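Local coordinates for protein possible translation initiation inhibitor (Rhodopseudomonas palustris, PDB 3LME) that is of unknown function but belongs to the YjgF-like family of small proteins that typically assemble as trimers, at residues A[27-33]-A[122-128]; A[33-37]-A[115-121]. The protein carries 1 engineered substitution. All coordinates share one frame; numbering follows the deposited sequence.

Interaction 1 (A[27-33]-A[122-128]); sequences DFVFIGG and IDGTFYA
Phe28 and Tyr127 face each other as a non-hydrogen-bonded pair of two strands, 28-33 and 122-127, that run nearly antiparallel. The chain of Tyr127 can be followed outward from CB. Its CG stands opposite the backbone N (chi1 180°), which turns the ring back over segment 27-33. CD1 of Tyr127 then sits above one face of the Phe28 ring, near its rim, 3.8 Å from Phe28 CZ. One atom further out, CE1 of Tyr127 meets CB of Asp27 at 3.6 Å, and the Tyr127 hydroxyl OH ends beside the Asp27 carboxylate at 4.1 Å from OD2. The Phe28 and Tyr127 ring planes make 47°, so the pair is neither a stack nor a T-shape. On the same side of the sheet, Thr125 directs its methyl, not its hydroxyl, at Phe30: CG2 of Thr125 lies 4.2 Å from the Phe30 ring centroid and 27° off the normal, a CH-pi contact.

Val29, Ile31 and Phe126 occupy the other face. There CG1 of Ile31 touches CE1 of the Phe126 ring at 3.8 Å, while the Val29 carbonyl oxygen lies in the plane of that ring, at its edge. The backbones join through a reciprocal pair of bonds between Val29 and Phe126, flanked by Ala128 N to Asp27 O and Ile31 N to Gly124 O.

Helix 48-64 packs on the Ile31 and Phe126 side, whereas Arg75 of the second subunit binds Ile31 O, packs on Phe30 and bonds weakly to Thr125 OG1. Phe28 also meets Phe30 of the third subunit. One sheet face turned to the helices and the other to neighbouring subunits is the arrangement of the trimeric YjgF-like alpha/beta fold.

Interaction 2 (A[33-37]-A[115-121]); sequences GMHGT and DQGDIAE. Engineered in segment 33-37: His35 (natural residue Arg).
The engineered His35 (arginine in the natural sequence) places its imidazole between the side chains of Asp115 and Asp118, and the two carboxylates are turned steeply against it. Towards Asp118 the planes differ by 76°. Here His35 ND1 donates a hydrogen bond to OD2 of Asp118 at 3.0 Å, but the bond is bent, with 135° at the hydrogen, and the oxygen is met on its anti side, well out of the carboxylate plane. Asp115 crosses the imidazole at about a right angle, its CB 3.3 Å from His35 NE2, and its backbone O lies over one ring face. The ring reaches this place because CG is set between the backbone N and the carbonyl carbon (chi1 49°); His35 CB in turn comes within 3.2 Å of the Ala120 carbonyl O.

Glu121 approaches differently. Its chain is extended, Glu121 CG running alongside the Met34 carbonyl oxygen at 3.5 Å, and Glu121 OE1 arrives 3.9 Å from Gly33 CA.

Both aspartates have further partners. Asp118 OD1 takes the N-H of Ile119 on its anti lone pair and forms a salt bridge with Arg51; that arginine would favour a charged carboxylate. Asp115 OD1 pairs with Arg87 of the second subunit. The turn carrying them is braced by Asp118 N bonding to Asp115 O.

The contact thus lies where strand 28-35 ends, with an inverse gamma turn centred on Gly36, and strand 120-127 begins. Helix 48-64 receives Met34 on Met59 and Ala62, Thr37 on Asn58 and Ala120 on Met55, while strand 73-80 continues the sheet through a backbone bond between Phe79 and Glu121.

Interactions 1 and 2 both use strands 28-35 and 120-127, interaction 2 lying where they give way to loops, and they share Gly33. Their centres lie about 17 Å apart, on opposite sides of the chain's centre. The join is close: Ile122 N lies 3.0 Å from Met34 O, and this probable hydrogen bond connects the two contacts. Their character differs, with aromatic and aliphatic packing at 27-33/122-128 and carboxylates around the imidazole at 33-37/115-121. Both touch the second subunit, which supplies Arg75 to the first and Arg87 to the second. A bound sulfate ion, probably from the crystallisation liquor, lies about 5 Å from the side chain of Asp115, in interaction 2.

Interaction 1 (A[27-33]-A[122-128])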
loop_
_atom_site.group_PDB
_atom_site.type_symbol
_atom_site.label_atom_id
_atom_site.label_comp_id
_atom_site.label_asym_id
_atom_site.label_seq_id
_atom_site.Cartn_x
_atom_site.Cartn_y
_atom_site.Cartn_z
ATOM N N ASP A 27 -1.249 -18.418 -1.395
ATOM C CA ASP A 27 0.217 -18.374 -1.461
ATOM C C ASP A 27 0.791 -17.113 -0.855
ATOM O O ASP A 27 2.001 -17.070 -0.572
ATOM C CB ASP A 27 0.731 -18.470 -2.901
ATOM C CG ASP A 27 0.342 -19.760 -3.572
ATOM O OD1 ASP A 27 0.159 -20.798 -2.869
ATOM O OD2 ASP A 27 0.197 -19.725 -4.819
ATOM N N PHE A 28 -0.046 -16.088 -0.677
ATOM C CA PHE A 28 0.462 -14.816 -0.213
ATOM C C PHE A 28 0.378 -14.641 1.290
ATOM O O PHE A 28 -0.501 -15.227 1.943
ATOM C CB PHE A 28 -0.248 -13.678 -0.902
ATOM C CG PHE A 28 0.125 -13.526 -2.322
ATOM C CD1 PHE A 28 1.091 -12.606 -2.697
ATOM C CD2 PHE A 28 -0.491 -14.305 -3.304
ATOM C CE1 PHE A 28 1.437 -12.463 -4.034
ATOM C CE2 PHE A 28 -0.162 -14.169 -4.634
ATOM C CZ PHE A 28 0.805 -13.255 -5.003
ATOM N N VAL A 29 1.293 -13.835 1.833
ATOM C CA VAL A 29 1.286 -13.479 3.244
ATOM C C VAL A 29 1.386 -11.966 3.440
ATOM O O VAL A 29 2.366 -11.328 3.004
ATOM C CB VAL A 29 2.428 -14.152 3.955
ATOM C CG1 VAL A 29 2.540 -13.635 5.388
ATOM C CG2 VAL A 29 2.231 -15.672 3.907
ATOM N N PHE A 30 0.367 -11.404 4.097
ATOM C CA PHE A 30 0.262 -9.965 4.290
ATOM C C PHE A 30 0.570 -9.625 5.724
ATOM O O PHE A 30 -0.180 -9.955 6.604
ATOM C CB PHE A 30 -1.150 -9.471 3.948
ATOM C CG PHE A 30 -1.550 -9.691 2.497
ATOM C CD1 PHE A 30 -1.551 -8.640 1.599
ATOM C CD2 PHE A 30 -1.925 -10.953 2.042
ATOM C CE1 PHE A 30 -1.924 -8.840 0.268
ATOM C CE2 PHE A 30 -2.287 -11.163 0.728
ATOM C CZ PHE A 30 -2.290 -10.105 -0.165
ATOM N N ILE A 31 1.671 -8.954 5.968
ATOM C CA ILE A 31 1.974 -8.562 7.310
ATOM C C ILE A 31 1.433 -7.152 7.599
ATOM O O ILE A 31 1.642 -6.217 6.810
ATOM C CB ILE A 31 3.488 -8.666 7.561
ATOM C CG1 ILE A 31 3.991 -10.066 7.189
ATOM C CG2 ILE A 31 3.818 -8.329 8.989
ATOM C CD1 ILE A 31 3.382 -11.251 8.011
ATOM N N GLY A 32 0.732 -6.998 8.722
ATOM C CA GLY A 32 0.278 -5.669 9.168
ATOM C C GLY A 32 1.438 -4.737 9.486
ATOM O O GLY A 32 2.600 -5.160 9.543
ATOM N N GLY A 33 1.137 -3.461 9.681
ATOM C CA GLY A 33 2.174 -2.483 9.956
ATOM C C GLY A 33 2.953 -2.881 11.186
ATOM O O GLY A 33 2.360 -3.183 12.227
ATOM N N ILE A 122 6.517 -0.191 8.810
ATOM C CA ILE A 122 6.717 -0.891 7.545
ATOM C C ILE A 122 5.581 -1.829 7.227
ATOM O O ILE A 122 5.025 -2.408 8.123
ATOM C CB ILE A 122 8.111 -1.618 7.467
ATOM C CG1 ILE A 122 8.348 -2.235 6.079
ATOM C CG2 ILE A 122 8.247 -2.727 8.517
ATOM C CD1 ILE A 122 9.798 -2.531 5.771
ATOM N N ASP A 123 5.244 -1.942 5.945
ATOM C CA ASP A 123 4.254 -2.899 5.425
ATOM C C ASP A 123 4.906 -3.915 4.508
ATOM O O ASP A 123 5.522 -3.541 3.514
ATOM C CB ASP A 123 3.202 -2.189 4.599
ATOM C CG ASP A 123 2.226 -1.439 5.436
ATOM O OD1 ASP A 123 2.308 -1.565 6.686
ATOM O OD2 ASP A 123 1.377 -0.725 4.838
ATOM N N GLY A 124 4.749 -5.194 4.823
ATOM C CA GLY A 124 5.423 -6.234 4.090
ATOM C C GLY A 124 4.407 -7.175 3.539
ATOM O O GLY A 124 3.452 -7.515 4.232
ATOM N N THR A 125 4.620 -7.578 2.287
ATOM C CA THR A 125 3.797 -8.559 1.567
ATOM C C THR A 125 4.714 -9.625 0.959
ATOM O O THR A 125 5.709 -9.307 0.321
ATOM C CB THR A 125 2.981 -7.860 0.476
ATOM O OG1 THR A 125 2.300 -6.759 1.069
ATOM C CG2 THR A 125 1.969 -8.799 -0.166
ATOM N N PHE A 126 4.392 -10.888 1.202
ATOM C CA PHE A 126 5.281 -11.985 0.836
ATOM C C PHE A 126 4.551 -13.009 -0.040
ATOM O O PHE A 126 3.327 -13.196 0.073
ATOM C CB PHE A 126 5.824 -12.673 2.084
ATOM C CG PHE A 126 6.645 -11.775 2.990
ATOM C CD1 PHE A 126 6.037 -10.803 3.791
ATOM C CD2 PHE A 126 8.008 -11.939 3.088
ATOM C CE1 PHE A 126 6.792 -9.996 4.624
ATOM C CE2 PHE A 126 8.770 -11.140 3.922
ATOM C CZ PHE A 126 8.170 -10.162 4.690
ATOM N N TYR A 127 5.313 -13.665 -0.914
ATOM C CA TYR A 127 4.812 -14.746 -1.753
ATOM C C TYR A 127 5.542 -15.967 -1.327
ATOM O O TYR A 127 6.753 -16.039 -1.552
ATOM C CB TYR A 127 5.193 -14.494 -3.191
ATOM C CG TYR A 127 4.743 -15.546 -4.166
ATOM C CD1 TYR A 127 3.396 -15.899 -4.272
ATOM C CD2 TYR A 127 5.652 -16.145 -5.031
ATOM C CE1 TYR A 127 2.961 -16.849 -5.199
ATOM C CE2 TYR A 127 5.244 -17.083 -5.963
ATOM C CZ TYR A 127 3.889 -17.441 -6.042
ATOM O OH TYR A 127 3.480 -18.385 -6.961
ATOM N N ALA A 128 4.829 -16.928 -0.741
ATOM C CA ALA A 128 5.465 -18.116 -0.214
ATOM C C ALA A 128 4.653 -19.378 -0.498
ATOM O O ALA A 128 4.050 -19.933 0.425
ATOM C CB ALA A 128 5.655 -17.947 1.269
#

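Interaction 2 (A[33-37]-A[115-121])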
loop_
_atom_site.group_PDB
_atom_site.type_symbol
_atom_site.label_atom_id
_atom_site.label_comp_id
_atom_site.label_asym_id
_atom_site.label_seq_id
_atom_site.Cartn_x
_atom_site.Cartn_y
_atom_site.Cartn_z
ATOM N N GLY A 33 1.137 -3.461 9.681
ATOM C CA GLY A 33 2.174 -2.483 9.956
ATOM C C GLY A 33 2.953 -2.881 11.186
ATOM O O GLY A 33 2.360 -3.183 12.227
ATOM N N MET A 34 4.277 -2.898 11.046
ATOM C CA MET A 34 5.202 -3.235 12.109
ATOM C C MET A 34 6.074 -2.050 12.472
ATOM O O MET A 34 6.463 -1.266 11.610
ATOM C CB MET A 34 6.104 -4.368 11.649
ATOM C CG MET A 34 5.421 -5.746 11.684
ATOM S SD MET A 34 4.798 -6.218 13.296
ATOM C CE MET A 34 3.741 -7.501 12.731
ATOM N N HIS A 35 6.376 -1.886 13.751
ATOM C CA HIS A 35 7.417 -0.931 14.090
ATOM C C HIS A 35 8.378 -1.459 15.123
ATOM O O HIS A 35 8.237 -2.600 15.568
ATOM C CB HIS A 35 6.885 0.484 14.382
ATOM C CG HIS A 35 5.753 0.525 15.341
ATOM N ND1 HIS A 35 5.917 0.875 16.667
ATOM C CD2 HIS A 35 4.434 0.265 15.176
ATOM C CE1 HIS A 35 4.749 0.812 17.286
ATOM N NE2 HIS A 35 3.833 0.435 16.407
ATOM N N GLY A 36 9.374 -0.649 15.471
ATOM C CA GLY A 36 10.533 -1.090 16.253
ATOM C C GLY A 36 10.281 -1.230 17.739
ATOM O O GLY A 36 11.084 -0.767 18.556
ATOM N N THR A 37 9.174 -1.877 18.099
ATOM C CA THR A 37 8.881 -2.170 19.498
ATOM C C THR A 37 9.448 -3.521 19.896
ATOM O O THR A 37 9.637 -4.389 19.042
ATOM C CB THR A 37 7.392 -2.272 19.744
ATOM O OG1 THR A 37 6.854 -3.242 18.843
ATOM C CG2 THR A 37 6.729 -0.940 19.546
ATOM N N ASP A 115 2.103 5.262 14.234
ATOM C CA ASP A 115 1.838 4.467 15.452
ATOM C C ASP A 115 2.765 5.033 16.588
ATOM O O ASP A 115 4.000 5.037 16.445
ATOM C CB ASP A 115 2.126 2.945 15.219
ATOM C CG ASP A 115 0.918 2.128 14.576
ATOM O OD1 ASP A 115 -0.121 2.680 14.101
ATOM O OD2 ASP A 115 1.044 0.875 14.527
ATOM N N GLN A 116 2.193 5.580 17.664
ATOM C CA GLN A 116 2.981 5.834 18.912
ATOM C C GLN A 116 4.038 6.985 18.919
ATOM O O GLN A 116 4.686 7.247 19.951
ATOM C CB GLN A 116 3.642 4.508 19.351
ATOM C CG GLN A 116 3.970 4.322 20.834
ATOM C CD GLN A 116 3.756 2.860 21.292
ATOM O OE1 GLN A 116 2.601 2.417 21.436
ATOM N NE2 GLN A 116 4.857 2.118 21.524
ATOM N N GLY A 117 4.206 7.676 17.790
ATOM C CA GLY A 117 5.217 8.738 17.684
ATOM C C GLY A 117 6.556 8.167 17.241
ATOM O O GLY A 117 7.590 8.845 17.325
ATOM N N ASP A 118 6.516 6.911 16.769
ATOM C CA ASP A 118 7.676 6.190 16.241
ATOM C C ASP A 118 8.267 6.885 15.005
ATOM O O ASP A 118 7.617 7.736 14.383
ATOM C CB ASP A 118 7.291 4.737 15.913
ATOM C CG ASP A 118 8.462 3.746 16.101
ATOM O OD1 ASP A 118 9.585 3.980 15.580
ATOM O OD2 ASP A 118 8.254 2.716 16.788
ATOM N N ILE A 119 9.499 6.524 14.662
ATOM C CA ILE A 119 10.167 7.084 13.494
ATOM C C ILE A 119 9.974 6.320 12.178
ATOM O O ILE A 119 10.330 6.817 11.127
ATOM C CB ILE A 119 11.668 7.264 13.742
ATOM C CG1 ILE A 119 12.401 5.914 13.718
ATOM C CG2 ILE A 119 11.883 8.022 15.025
ATOM C CD1 ILE A 119 13.893 6.045 13.880
ATOM N N ALA A 120 9.415 5.125 12.225
ATOM C CA ALA A 120 9.322 4.288 11.041
ATOM C C ALA A 120 8.330 3.167 11.260
ATOM O O ALA A 120 8.290 2.560 12.332
ATOM C CB ALA A 120 10.682 3.721 10.663
ATOM N N GLU A 121 7.531 2.898 10.239
ATOM C CA GLU A 121 6.622 1.776 10.263
ATOM C C GLU A 121 6.705 1.127 8.884
ATOM O O GLU A 121 6.968 1.821 7.901
ATOM C CB GLU A 121 5.223 2.283 10.555
ATOM C CG GLU A 121 4.185 1.211 10.774
ATOM C CD GLU A 121 2.936 1.764 11.429
ATOM O OE1 GLU A 121 1.910 1.061 11.444
ATOM O OE2 GLU A 121 2.975 2.909 11.941
#